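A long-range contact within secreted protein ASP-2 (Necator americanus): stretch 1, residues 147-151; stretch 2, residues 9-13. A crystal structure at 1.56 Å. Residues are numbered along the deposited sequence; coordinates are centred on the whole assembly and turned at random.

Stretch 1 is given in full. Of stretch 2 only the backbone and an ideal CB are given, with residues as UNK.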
# COMPACT_ATOMS: atom_id res chain seq x y z
N GLY A 147 0.03 5.88 6.03
CA GLY A 147 -0.63 7.17 6.29
C GLY A 147 -0.87 7.78 4.91
O GLY A 147 0.03 7.76 4.08
N CYS A 148 -2.08 8.31 4.66
CA CYS A 148 -2.37 8.83 3.33
C CYS A 148 -3.09 10.17 3.40
O CYS A 148 -3.65 10.52 4.42
CB CYS A 148 -3.31 7.84 2.60
SG CYS A 148 -2.76 6.11 2.65
N TYR A 149 -3.14 10.85 2.26
CA TYR A 149 -3.92 12.08 2.18
C TYR A 149 -4.51 12.20 0.79
O TYR A 149 -3.85 11.85 -0.20
CB TYR A 149 -3.03 13.28 2.51
CG TYR A 149 -3.80 14.55 2.82
CD1 TYR A 149 -4.22 14.83 4.13
CD2 TYR A 149 -4.15 15.45 1.80
CE1 TYR A 149 -4.97 15.97 4.39
CE2 TYR A 149 -4.88 16.58 2.06
CZ TYR A 149 -5.28 16.84 3.35
OH TYR A 149 -6.00 18.01 3.63
N VAL A 150 -5.75 12.72 0.72
CA VAL A 150 -6.47 12.97 -0.54
C VAL A 150 -6.74 14.45 -0.60
O VAL A 150 -7.34 15.03 0.35
CB VAL A 150 -7.81 12.25 -0.59
CG1 VAL A 150 -8.54 12.52 -1.90
CG2 VAL A 150 -7.61 10.72 -0.34
N GLU A 151 -6.27 15.07 -1.68
CA GLU A 151 -6.43 16.51 -1.88
C GLU A 151 -7.27 16.79 -3.10
O GLU A 151 -7.00 16.26 -4.17
CB GLU A 151 -5.06 17.16 -2.06
CG GLU A 151 -5.08 18.70 -2.27
CD GLU A 151 -5.50 19.52 -1.05
OE1 GLU A 151 -5.91 18.95 -0.03
OE2 GLU A 151 -5.46 20.78 -1.15
N UNK A 9 -7.64 17.38 12.52
CA UNK A 9 -8.79 17.77 11.71
C UNK A 9 -8.20 18.56 10.58
O UNK A 9 -8.24 19.79 10.54
CB UNK A 9 -9.84 18.57 12.49
N UNK A 10 -7.58 17.83 9.65
CA UNK A 10 -6.71 18.45 8.63
C UNK A 10 -7.22 18.32 7.18
O UNK A 10 -6.46 18.60 6.22
CB UNK A 10 -5.32 17.82 8.72
N UNK A 11 -8.49 17.96 7.03
CA UNK A 11 -9.11 17.83 5.68
C UNK A 11 -9.23 16.39 5.22
O UNK A 11 -9.97 16.08 4.30
CB UNK A 11 -8.30 18.61 4.65
N UNK A 12 -8.50 15.50 5.86
CA UNK A 12 -8.63 14.09 5.57
C UNK A 12 -9.78 13.54 6.42
O UNK A 12 -9.88 13.88 7.59
CB UNK A 12 -7.32 13.35 5.84
N UNK A 13 -10.66 12.71 5.86
CA UNK A 13 -11.77 12.25 6.67
C UNK A 13 -11.46 10.93 7.35
O UNK A 13 -10.67 10.11 6.80
CB UNK A 13 -13.03 12.11 5.81

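Position 9 offers little evidence. Its ideal CB has no atom of stretch 1 within 5.5 Å, so stretch 1 sets no preference and almost any side chain, polar ones included, would be compatible. The deposited residue is Asp 9, which makes no contact with the strand.

At position 10 the backbone matters first. Its carbonyl O lies 2.7 Å from OH of Tyr 149, near the plane of the ring at its edge, and accepts a hydrogen bond from that hydroxyl whatever the side chain. The CA-to-CB bond points sideways, with the ideal CB 4.7 Å from Tyr 149 CE1, so a short or medium side chain could bend back beside the ring. The backbone N of position 12 is a further donor that a side chain here might reach, which would favour Asn, Asp or Ser, although others could fit. The residue is Asn 10, with chi1 p (64°). Its OD1 accepts a hydrogen bond from N of position 12 at 3.0 Å (N-H...O angle 162°), closing a local turn, and also approaches Tyr 149 CE1 at 3.8 Å.

Position 11 is the most tightly determined. Phi/psi of 102/-17 would jam a CB against the carbonyl O of position 10, which by itself calls for glycine. Independently, the CA-to-CB direction is toward stretch 1, and the ideal CB would sit 2.6 Å from Tyr 149 OH, a clash. Gly 11 satisfies both constraints, and its CA packs 3.7 Å from Tyr 149 OH.

Position 12 is in register with Tyr 149, the CA atoms being 6.1 Å apart. The bond to CB runs sideways, and the ideal CB lies 3.8 Å from Tyr 149 CE1, 4.8 Å from Cys 148 O and 5.4 Å from Val 150 N. An apolar side chain could extend along this strand surface; Leu, Ile or Met are plausible, and the geometry of the backbone alone does not choose between them. The residue is Met 12, with chi angles t, p, t. Its CB contacts Tyr 149 CE1 at 3.8 Å, CE reaches Cys 148 O at 3.6 Å, and SD accepts a weak hydrogen bond from Val 150 N (3.7 Å, 141°). SD also lies 4.3 Å from Val 150 CG2 and makes an oblique sulfur-aromatic contact, 5.0 Å from the Tyr 149 ring centroid.

Position 13 again has an ideal CB with nothing of stretch 1 within 5.5 Å, leaving its choice open. It is Ser 13, the N-cap of a helix, whose side chain caps a backbone N just beyond the stretch.

Stretch 2, residues 9-13: DNGMS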
# COMPACT_ATOMS: atom_id res chain seq x y z
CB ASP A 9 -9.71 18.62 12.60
CG ASP A 9 -11.01 18.96 11.96
OD1 ASP A 9 -11.38 18.36 10.93
OD2 ASP A 9 -11.69 19.85 12.53
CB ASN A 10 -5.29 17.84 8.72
CG ASN A 10 -5.29 16.35 8.39
OD1 ASN A 10 -6.31 15.84 7.94
ND2 ASN A 10 -4.14 15.65 8.60
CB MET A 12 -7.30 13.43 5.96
CG MET A 12 -7.21 12.03 5.58
SD MET A 12 -7.50 11.69 3.81
CE MET A 12 -7.19 9.94 3.98
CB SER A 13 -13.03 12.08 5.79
OG SER A 13 -12.81 11.05 4.83
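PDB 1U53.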